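Local coordinates for protein N-alpha-acetyltransferase 30 (Saccharomyces cerevisiae, PDB 6YGA) that catalyses acetylation of the N-terminal methionine of target proteins with acetyl-CoA, as catalytic subunit of the NatC complex, at residues I3-L8 against Y48-N53; I65-D70 against G79-L84; E114-T119 against A151-L156. All blocks are in the same frame, centred on the assembly; numbering follows the deposited sequence.

How the contacts relate
All three contacts are antiparallel strand pairings in the single mixed sheet of the GNAT fold, and they lie in series along the chain. Contacts 1 and 2 have centres about 17 Å apart and are joined where strand 47-52 meets strand 61-72, Tyr48 O lying 3.0 Å from Ile65 N. The centres of contacts 2 and 3 are about 11 Å apart, and parallel strands 76-86 and 114-120 connect them; there Gly79 N is 2.7 Å from Glu114 O. Contacts 1 and 3 do not touch. In GNAT enzymes the gap between the two parallel strands receives acetyl-CoA; in this apo structure a 1,2-ethanediol lies between Gly82 and Leu117.

Contact 1: I3-L8 against Y48-N53; sequences IVYKPL and YIAVDN
The first strand of the GNAT sheet, 3-7, pairs here with strand 47-52, the two running antiparallel at 153°. Four backbone hydrogen bonds join them in two reciprocal pairs, Val4 with Val51 and Lys6 with Ile49. The shortest runs from Val4 N to Val51 O, 2.7 Å, and meets the oxygen nearly along its C=O axis. Ile49 N gives the straightest one to Lys6 O, 3.1 Å long with 172° at the hydrogen. Pro7, with no N-H to offer, falls opposite Tyr48 in a non-hydrogen-bonded pair, where the bonding to this neighbour needs none.

On the face carrying Ile3, Tyr5, Ala50 and Asp52, Tyr5 CE2 comes 3.7 Å from the small methyl of Ala50, CB. Ile3 straddles this row: CG2, anti to the backbone N, reaches the Ala50 methyl, while the Ile3 and Asp52 side chains cross at about a right angle, CD1 of Ile3 3.8 Å from Asp52 CB. The Asp52 carboxylate is held by Tyr90 and by the backbone N of Glu2. Helix 95-109 packs on Tyr5 through Lys98 and Leu99.

The other face is lined with beta-branched chains and the aliphatic part of a lysine. Lys6 CG, in the crowded position between N and C, meets Ile49 CG1 at 3.7 Å; the bend at chi2 sets CD near Val51 CG2 (4.1 Å), and that at chi3 turns the rest of the chain. Val51 CG2 also touches Val4 CB, and Ile49 continues onto Gln15 and Ile19 of helix 13-26. At the end of the ladder Pro7 CG lies 3.6 Å from Tyr48 CE2, the two side chains side by side and pointing the same way. Such a ladder, with helices on its two faces, is the N-terminal edge of the alpha/beta GNAT sheet.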
loop_
_atom_site.group_PDB
_atom_site.type_symbol
_atom_site.label_atom_id
_atom_site.label_comp_id
_atom_site.label_asym_id
_atom_site.label_seq_id
_atom_site.Cartn_x
_atom_site.Cartn_y
_atom_site.Cartn_z
ATOM N N ILE A 3 9.928 -13.279 -38.052
ATOM C CA ILE A 3 10.539 -12.896 -36.786
ATOM C C ILE A 3 11.535 -13.958 -36.335
ATOM O O ILE A 3 11.265 -15.165 -36.403
ATOM C CB ILE A 3 9.453 -12.658 -35.724
ATOM C CG1 ILE A 3 8.472 -11.588 -36.207
ATOM C CG2 ILE A 3 10.071 -12.226 -34.411
ATOM C CD1 ILE A 3 9.122 -10.251 -36.485
ATOM N N VAL A 4 12.699 -13.507 -35.873
ATOM C CA VAL A 4 13.764 -14.374 -35.380
ATOM C C VAL A 4 14.101 -13.945 -33.959
ATOM O O VAL A 4 14.265 -12.749 -33.692
ATOM C CB VAL A 4 15.009 -14.312 -36.284
ATOM C CG1 VAL A 4 16.128 -15.172 -35.720
ATOM C CG2 VAL A 4 14.660 -14.747 -37.700
ATOM N N TYR A 5 14.195 -14.917 -33.053
ATOM C CA TYR A 5 14.481 -14.682 -31.642
ATOM C C TYR A 5 15.874 -15.215 -31.331
ATOM O O TYR A 5 16.141 -16.405 -31.526
ATOM C CB TYR A 5 13.434 -15.357 -30.757
ATOM C CG TYR A 5 12.014 -15.000 -31.131
ATOM C CD1 TYR A 5 11.311 -15.749 -32.065
ATOM C CD2 TYR A 5 11.380 -13.908 -30.556
ATOM C CE1 TYR A 5 10.017 -15.422 -32.416
ATOM C CE2 TYR A 5 10.083 -13.573 -30.899
ATOM C CZ TYR A 5 9.407 -14.336 -31.829
ATOM O OH TYR A 5 8.117 -14.014 -32.180
ATOM N N LYS A 6 16.750 -14.346 -30.844
ATOM C CA LYS A 6 18.153 -14.671 -30.648
ATOM C C LYS A 6 18.638 -14.079 -29.336
ATOM O O LYS A 6 18.068 -13.101 -28.842
ATOM C CB LYS A 6 19.002 -14.149 -31.814
ATOM C CG LYS A 6 18.638 -12.743 -32.256
ATOM C CD LYS A 6 18.874 -12.554 -33.744
ATOM C CE LYS A 6 20.335 -12.746 -34.103
ATOM N NZ LYS A 6 20.546 -12.675 -35.573
ATOM N N PRO A 7 19.673 -14.662 -28.736
ATOM C CA PRO A 7 20.231 -14.083 -27.510
ATOM C C PRO A 7 20.998 -12.802 -27.803
ATOM O O PRO A 7 21.422 -12.537 -28.930
ATOM C CB PRO A 7 21.169 -15.178 -26.986
ATOM C CG PRO A 7 20.738 -16.431 -27.687
ATOM C CD PRO A 7 20.256 -15.980 -29.030
ATOM N N LEU A 8 21.182 -12.007 -26.755
ATOM C CA LEU A 8 21.906 -10.749 -26.888
ATOM C C LEU A 8 23.395 -10.988 -27.124
ATOM O O LEU A 8 24.016 -11.843 -26.485
ATOM C CB LEU A 8 21.716 -9.897 -25.636
ATOM C CG LEU A 8 22.700 -8.735 -25.480
ATOM C CD1 LEU A 8 22.297 -7.549 -26.343
ATOM C CD2 LEU A 8 22.839 -8.332 -24.025
ATOM N N TYR A 48 16.946 -11.350 -24.514
ATOM C CA TYR A 48 16.666 -11.814 -25.863
ATOM C C TYR A 48 16.054 -10.687 -26.679
ATOM O O TYR A 48 15.396 -9.795 -26.138
ATOM C CB TYR A 48 15.717 -13.022 -25.858
ATOM C CG TYR A 48 16.393 -14.310 -25.460
ATOM C CD1 TYR A 48 16.573 -14.636 -24.122
ATOM C CD2 TYR A 48 16.859 -15.196 -26.421
ATOM C CE1 TYR A 48 17.199 -15.814 -23.751
ATOM C CE2 TYR A 48 17.485 -16.375 -26.063
ATOM C CZ TYR A 48 17.653 -16.681 -24.727
ATOM O OH TYR A 48 18.277 -17.856 -24.373
ATOM N N ILE A 49 16.276 -10.740 -27.992
ATOM C CA ILE A 49 15.713 -9.772 -28.921
ATOM C C ILE A 49 14.927 -10.517 -29.991
ATOM O O ILE A 49 15.140 -11.704 -30.250
ATOM C CB ILE A 49 16.791 -8.878 -29.569
ATOM C CG1 ILE A 49 17.916 -9.738 -30.154
ATOM C CG2 ILE A 49 17.327 -7.873 -28.564
ATOM C CD1 ILE A 49 18.974 -8.949 -30.895
ATOM N N ALA A 50 13.998 -9.797 -30.612
ATOM C CA ALA A 50 13.259 -10.277 -31.769
ATOM C C ALA A 50 13.561 -9.349 -32.934
ATOM O O ALA A 50 13.512 -8.125 -32.779
ATOM C CB ALA A 50 11.752 -10.317 -31.495
ATOM N N VAL A 51 13.894 -9.927 -34.088
ATOM C CA VAL A 51 14.175 -9.164 -35.297
ATOM C C VAL A 51 13.310 -9.710 -36.426
ATOM O O VAL A 51 12.977 -10.898 -36.456
ATOM C CB VAL A 51 15.676 -9.205 -35.686
ATOM C CG1 VAL A 51 16.542 -8.631 -34.567
ATOM C CG2 VAL A 51 16.120 -10.624 -36.044
ATOM N N ASP A 52 12.925 -8.826 -37.347
ATOM C CA ASP A 52 12.167 -9.200 -38.538
ATOM C C ASP A 52 13.172 -9.386 -39.669
ATOM O O ASP A 52 13.770 -8.415 -40.141
ATOM C CB ASP A 52 11.121 -8.139 -38.886
ATOM C CG ASP A 52 10.241 -8.531 -40.076
ATOM O OD1 ASP A 52 10.483 -9.583 -40.706
ATOM O OD2 ASP A 52 9.294 -7.772 -40.381
ATOM N N ASN A 53 13.360 -10.636 -40.094
ATOM C CA ASN A 53 14.383 -10.925 -41.093
ATOM C C ASN A 53 13.992 -10.399 -42.468
ATOM O O ASN A 53 14.865 -10.003 -43.249
ATOM C CB ASN A 53 14.645 -12.430 -41.145
ATOM C CG ASN A 53 16.116 -12.759 -41.292
ATOM O OD1 ASN A 53 16.898 -11.948 -41.785
ATOM N ND2 ASN A 53 16.501 -13.957 -40.863
#

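Contact 2: I65-D70 against G79-L84; sequences IVCKMD and GYIGML. With EDO (1,2-ethanediol), chain J; EDO (1,2-ethanediol), chain K.
In the antiparallel hairpin of strands 61-72 and 76-86, Gly79 CA lies 4.1 Å from CB of Met69 (modelled as selenomethionine) across a non-hydrogen-bonded pair, with no side chain to crowd it. Tyr80 exchanges two backbone bonds with Lys68, the shorter from Tyr80 N to Lys68 O at 2.7 Å. Their side chains cross obliquely, Tyr80 CB 3.8 Å from Lys68 CG and ring atom CD2 4.0 Å from Lys68 CE. The aliphatic lysine thus lies against the tyrosine, and a turn at chi4 (67°) brings NZ into a salt bridge with Asp70 OD2, 2.9 Å, from above the carboxylate plane. The phenol OH goes to Glu118 on the next strand.

Ile81 turns to the other face, CG1 against Cys67 SG and CG2 against Ile65 CD1, an apolar row; Ala103 of helix 95-109 packs on Ile65 and Cys67, and Tyr130 of helix 124-131 on Ile81. Gly82 then breaks the register. With helix-like psi (-49°) it forms a classic beta bulge, so that Gly82 N, at 2.8 Å, and Met83 N, at 3.2 Å, both donate to Val66 O. The first lies nearly along the C=O axis and the second on a lone pair. Met83, also selenomethionine, curls at chi2 and chi3 until CE sits 3.8 Å from Val66 CG1. Leu84 CD1 closes the row against Ile65 CB.

Two donors on one carbonyl let the extra residue be absorbed without losing the ladder. A weak 1,2-ethanediol bond to Gly82 O suggests that a small ligand can reach this carbonyl, consistent with the acetyl-CoA cleft here in GNAT enzymes.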
loop_
_atom_site.group_PDB
_atom_site.type_symbol
_atom_site.label_atom_id
_atom_site.label_comp_id
_atom_site.label_asym_id
_atom_site.label_seq_id
_atom_site.Cartn_x
_atom_site.Cartn_y
_atom_site.Cartn_z
ATOM N N ILE A 65 13.311 -8.752 -24.301
ATOM C CA ILE A 65 12.995 -9.075 -22.917
ATOM C C ILE A 65 14.303 -9.098 -22.138
ATOM O O ILE A 65 15.324 -9.587 -22.634
ATOM C CB ILE A 65 12.223 -10.411 -22.811
ATOM C CG1 ILE A 65 11.778 -10.678 -21.374
ATOM C CG2 ILE A 65 13.044 -11.578 -23.362
ATOM C CD1 ILE A 65 10.856 -11.875 -21.253
ATOM N N VAL A 66 14.284 -8.529 -20.936
ATOM C CA VAL A 66 15.475 -8.385 -20.106
ATOM C C VAL A 66 15.197 -9.061 -18.771
ATOM O O VAL A 66 14.207 -8.736 -18.102
ATOM C CB VAL A 66 15.852 -6.910 -19.909
ATOM C CG1 VAL A 66 17.150 -6.802 -19.144
ATOM C CG2 VAL A 66 15.965 -6.204 -21.249
ATOM N N CYS A 67 16.063 -9.995 -18.383
ATOM C CA CYS A 67 15.832 -10.821 -17.208
ATOM C C CYS A 67 17.092 -10.913 -16.358
ATOM O O CYS A 67 18.208 -10.678 -16.827
ATOM C CB CYS A 67 15.372 -12.231 -17.600
ATOM S SG CYS A 67 13.912 -12.239 -18.661
ATOM N N LYS A 68 16.889 -11.260 -15.088
ATOM C CA LYS A 68 17.966 -11.559 -14.156
ATOM C C LYS A 68 17.558 -12.769 -13.327
ATOM O O LYS A 68 16.399 -13.192 -13.331
ATOM C CB LYS A 68 18.274 -10.370 -13.237
ATOM C CG LYS A 68 17.341 -10.278 -12.041
ATOM C CD LYS A 68 17.632 -9.070 -11.169
ATOM C CE LYS A 68 16.932 -9.185 -9.820
ATOM N NZ LYS A 68 17.490 -10.300 -9.001
HETATM N N MSE A 69 18.526 -13.333 -12.612
HETATM C CA MSE A 69 18.230 -14.373 -11.635
HETATM C C MSE A 69 19.180 -14.286 -10.448
HETATM O O MSE A 69 20.363 -13.984 -10.596
HETATM C CB MSE A 69 18.295 -15.764 -12.271
HETATM C CG MSE A 69 19.664 -16.178 -12.767
HETATM SE SE MSE A 69 19.570 -17.800 -13.842
HETATM C CE MSE A 69 19.555 -19.136 -12.426
ATOM N N ASP A 70 18.644 -14.542 -9.260
ATOM C CA ASP A 70 19.407 -14.478 -8.026
ATOM C C ASP A 70 18.822 -15.498 -7.064
ATOM O O ASP A 70 17.643 -15.850 -7.184
ATOM C CB ASP A 70 19.359 -13.074 -7.402
ATOM C CG ASP A 70 20.453 -12.161 -7.925
ATOM O OD1 ASP A 70 21.578 -12.653 -8.152
ATOM O OD2 ASP A 70 20.191 -10.953 -8.103
ATOM N N GLY A 79 14.143 -16.518 -10.899
ATOM C CA GLY A 79 14.237 -15.733 -12.108
ATOM C C GLY A 79 13.333 -14.517 -12.042
ATOM O O GLY A 79 12.299 -14.517 -11.374
ATOM N N TYR A 80 13.737 -13.461 -12.743
ATOM C CA TYR A 80 13.028 -12.189 -12.689
ATOM C C TYR A 80 12.966 -11.574 -14.077
ATOM O O TYR A 80 13.989 -11.481 -14.760
ATOM C CB TYR A 80 13.708 -11.226 -11.708
ATOM C CG TYR A 80 13.059 -9.864 -11.632
ATOM C CD1 TYR A 80 11.829 -9.696 -11.012
ATOM C CD2 TYR A 80 13.682 -8.747 -12.175
ATOM C CE1 TYR A 80 11.233 -8.455 -10.940
ATOM C CE2 TYR A 80 13.093 -7.500 -12.106
ATOM C CZ TYR A 80 11.869 -7.360 -11.489
ATOM O OH TYR A 80 11.280 -6.120 -11.421
ATOM N N ILE A 81 11.771 -11.163 -14.490
ATOM C CA ILE A 81 11.558 -10.505 -15.774
ATOM C C ILE A 81 11.510 -9.004 -15.514
ATOM O O ILE A 81 10.530 -8.492 -14.959
ATOM C CB ILE A 81 10.276 -11.001 -16.457
ATOM C CG1 ILE A 81 10.378 -12.502 -16.747
ATOM C CG2 ILE A 81 10.005 -10.221 -17.735
ATOM C CD1 ILE A 81 9.148 -13.088 -17.416
ATOM N N GLY A 82 12.569 -8.299 -15.902
ATOM C CA GLY A 82 12.665 -6.878 -15.633
ATOM C C GLY A 82 11.945 -6.013 -16.646
ATOM O O GLY A 82 11.174 -5.121 -16.274
HETATM N N MSE A 83 12.189 -6.262 -17.930
HETATM C CA MSE A 83 11.577 -5.467 -18.991
HETATM C C MSE A 83 11.080 -6.304 -20.170
HETATM O O MSE A 83 11.678 -7.317 -20.535
HETATM C CB MSE A 83 12.562 -4.414 -19.503
HETATM C CG MSE A 83 12.910 -3.341 -18.489
HETATM SE SE MSE A 83 14.540 -3.715 -17.481
HETATM C CE MSE A 83 15.851 -3.206 -18.837
ATOM N N LEU A 84 9.976 -5.856 -20.763
ATOM C CA LEU A 84 9.400 -6.485 -21.946
ATOM C C LEU A 84 8.822 -5.389 -22.824
ATOM O O LEU A 84 7.897 -4.685 -22.410
ATOM C CB LEU A 84 8.316 -7.500 -21.571
ATOM C CG LEU A 84 7.682 -8.268 -22.736
ATOM C CD1 LEU A 84 8.727 -9.111 -23.460
ATOM C CD2 LEU A 84 6.536 -9.134 -22.240
HETATM C C1 EDO J . 22.167 -17.525 -10.251
HETATM O O1 EDO J . 22.437 -16.274 -9.609
HETATM C C2 EDO J . 23.340 -18.480 -10.065
HETATM O O2 EDO J . 23.529 -18.768 -8.673
HETATM C C1 EDO K . 6.472 -7.452 -16.657
HETATM O O1 EDO K . 5.660 -7.084 -17.779
HETATM C C2 EDO K . 7.926 -7.117 -16.962
HETATM O O2 EDO K . 8.038 -5.706 -17.174
#

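Contact 3: E114-T119 against A151-L156; sequences EIMLET and AFKLIL
Six backbone hydrogen bonds, paired as Ile115-Leu156, Leu117-Leu154 and Thr119-Phe152, join the two antiparallel strands at 163°. All have similar, moderately bent geometry (157 to 163° at the hydrogen); Leu154 N to Leu117 O, 2.9 Å, runs nearly along the C=O axis. On one face Leu117 and Leu154 lie side by side, CD1 to CD1 3.7 Å. Leu154 CD1 also touches the methyl of Thr119, CG2 at 3.8 Å, so a beta-branched residue with one apolar arm suits this spot.

On the opposite face Met116, modelled as selenomethionine, folds back at chi2 and chi3, its CG 3.8 Å from Lys153 CE, while Ile155 CG1 touches that same CG. Lys153 is fully extended and its CE lies 3.9 Å from Met116 SE, so the lysine methylenes pack along the selenomethionine chain.

These strands form the C-terminal half of the GNAT sheet, where 151-157 lies between 114-120 and 136-141. Tyr130 of helix 124-131 covers Leu117 and Leu154, and Ala126 and Leu127 cover Thr119. Glu114 forms salt bridges to Arg78 and Arg76. Farther out, Phe152, Ile155 and Leu156 pack on Leu457, Leu587 and Ser579 of the N-alpha-acetyltransferase 35 subunit.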
loop_
_atom_site.group_PDB
_atom_site.type_symbol
_atom_site.label_atom_id
_atom_site.label_comp_id
_atom_site.label_asym_id
_atom_site.label_seq_id
_atom_site.Cartn_x
_atom_site.Cartn_y
_atom_site.Cartn_z
ATOM N N GLU A 114 11.680 -20.600 -9.785
ATOM C CA GLU A 114 10.478 -19.801 -9.962
ATOM C C GLU A 114 10.824 -18.567 -10.780
ATOM O O GLU A 114 11.982 -18.145 -10.846
ATOM C CB GLU A 114 9.871 -19.402 -8.613
ATOM C CG GLU A 114 10.786 -18.527 -7.776
ATOM C CD GLU A 114 10.466 -18.588 -6.297
ATOM O OE1 GLU A 114 9.882 -19.599 -5.858
ATOM O OE2 GLU A 114 10.802 -17.626 -5.575
ATOM N N ILE A 115 9.800 -17.996 -11.407
ATOM C CA ILE A 115 9.919 -16.765 -12.176
ATOM C C ILE A 115 9.013 -15.726 -11.535
ATOM O O ILE A 115 7.848 -16.014 -11.236
ATOM C CB ILE A 115 9.541 -16.983 -13.652
ATOM C CG1 ILE A 115 10.268 -18.206 -14.207
ATOM C CG2 ILE A 115 9.891 -15.755 -14.477
ATOM C CD1 ILE A 115 11.770 -18.042 -14.263
HETATM N N MSE A 116 9.542 -14.525 -11.327
HETATM C CA MSE A 116 8.767 -13.463 -10.695
HETATM C C MSE A 116 8.768 -12.189 -11.537
HETATM O O MSE A 116 9.780 -11.834 -12.140
HETATM C CB MSE A 116 9.312 -13.171 -9.294
HETATM C CG MSE A 116 8.432 -12.269 -8.439
HETATM SE SE MSE A 116 8.744 -10.364 -8.721
HETATM C CE MSE A 116 10.317 -10.149 -7.592
ATOM N N LEU A 117 7.623 -11.511 -11.574
ATOM C CA LEU A 117 7.505 -10.231 -12.255
ATOM C C LEU A 117 6.450 -9.398 -11.546
ATOM O O LEU A 117 5.625 -9.915 -10.788
ATOM C CB LEU A 117 7.152 -10.405 -13.740
ATOM C CG LEU A 117 5.755 -10.949 -14.067
ATOM C CD1 LEU A 117 4.788 -9.826 -14.419
ATOM C CD2 LEU A 117 5.810 -11.980 -15.186
ATOM N N GLU A 118 6.491 -8.094 -11.798
ATOM C CA GLU A 118 5.465 -7.169 -11.346
ATOM C C GLU A 118 4.784 -6.566 -12.562
ATOM O O GLU A 118 5.426 -6.334 -13.593
ATOM C CB GLU A 118 6.049 -6.057 -10.468
ATOM C CG GLU A 118 6.795 -6.554 -9.243
ATOM C CD GLU A 118 8.298 -6.453 -9.390
ATOM O OE1 GLU A 118 8.766 -6.020 -10.465
ATOM O OE2 GLU A 118 9.012 -6.802 -8.427
ATOM N N THR A 119 3.484 -6.317 -12.442
ATOM C CA THR A 119 2.722 -5.732 -13.531
ATOM C C THR A 119 1.570 -4.929 -12.945
ATOM O O THR A 119 1.202 -5.090 -11.778
ATOM C CB THR A 119 2.209 -6.807 -14.502
ATOM O OG1 THR A 119 1.712 -6.187 -15.693
ATOM C CG2 THR A 119 1.098 -7.614 -13.868
ATOM N N ALA A 151 -0.115 -2.736 -8.134
ATOM C CA ALA A 151 0.573 -3.768 -8.888
ATOM C C ALA A 151 0.172 -5.134 -8.362
ATOM O O ALA A 151 -0.267 -5.283 -7.219
ATOM C CB ALA A 151 2.096 -3.634 -8.799
ATOM N N PHE A 152 0.324 -6.131 -9.224
ATOM C CA PHE A 152 0.278 -7.531 -8.839
ATOM C C PHE A 152 1.690 -8.095 -8.907
ATOM O O PHE A 152 2.462 -7.754 -9.810
ATOM C CB PHE A 152 -0.650 -8.342 -9.753
ATOM C CG PHE A 152 -2.117 -8.181 -9.448
ATOM C CD1 PHE A 152 -2.563 -8.094 -8.140
ATOM C CD2 PHE A 152 -3.052 -8.128 -10.473
ATOM C CE1 PHE A 152 -3.913 -7.952 -7.861
ATOM C CE2 PHE A 152 -4.404 -7.985 -10.200
ATOM C CZ PHE A 152 -4.833 -7.897 -8.894
ATOM N N LYS A 153 2.028 -8.937 -7.938
ATOM C CA LYS A 153 3.252 -9.721 -7.975
ATOM C C LYS A 153 2.902 -11.101 -8.514
ATOM O O LYS A 153 2.141 -11.839 -7.881
ATOM C CB LYS A 153 3.875 -9.820 -6.583
ATOM C CG LYS A 153 5.226 -10.504 -6.536
ATOM C CD LYS A 153 5.784 -10.499 -5.124
ATOM C CE LYS A 153 7.271 -10.787 -5.122
ATOM N NZ LYS A 153 7.880 -10.485 -3.798
ATOM N N LEU A 154 3.434 -11.435 -9.687
ATOM C CA LEU A 154 3.143 -12.700 -10.348
ATOM C C LEU A 154 4.318 -13.652 -10.180
ATOM O O LEU A 154 5.477 -13.251 -10.318
ATOM C CB LEU A 154 2.860 -12.494 -11.836
ATOM C CG LEU A 154 1.733 -11.521 -12.180
ATOM C CD1 LEU A 154 1.536 -11.405 -13.685
ATOM C CD2 LEU A 154 0.451 -11.956 -11.504
ATOM N N ILE A 155 4.006 -14.915 -9.888
ATOM C CA ILE A 155 5.006 -15.955 -9.679
ATOM C C ILE A 155 4.588 -17.208 -10.437
ATOM O O ILE A 155 3.426 -17.627 -10.370
ATOM C CB ILE A 155 5.199 -16.270 -8.183
ATOM C CG1 ILE A 155 5.718 -15.039 -7.442
ATOM C CG2 ILE A 155 6.152 -17.443 -8.001
ATOM C CD1 ILE A 155 6.097 -15.314 -6.016
ATOM N N LEU A 156 5.533 -17.792 -11.162
ATOM C CA LEU A 156 5.337 -19.055 -11.868
ATOM C C LEU A 156 6.284 -20.083 -11.271
ATOM O O LEU A 156 7.514 -19.954 -11.425
ATOM C CB LEU A 156 5.594 -18.895 -13.365
ATOM C CG LEU A 156 5.625 -20.171 -14.207
ATOM C CD1 LEU A 156 4.228 -20.759 -14.335
ATOM C CD2 LEU A 156 6.233 -19.900 -15.579
#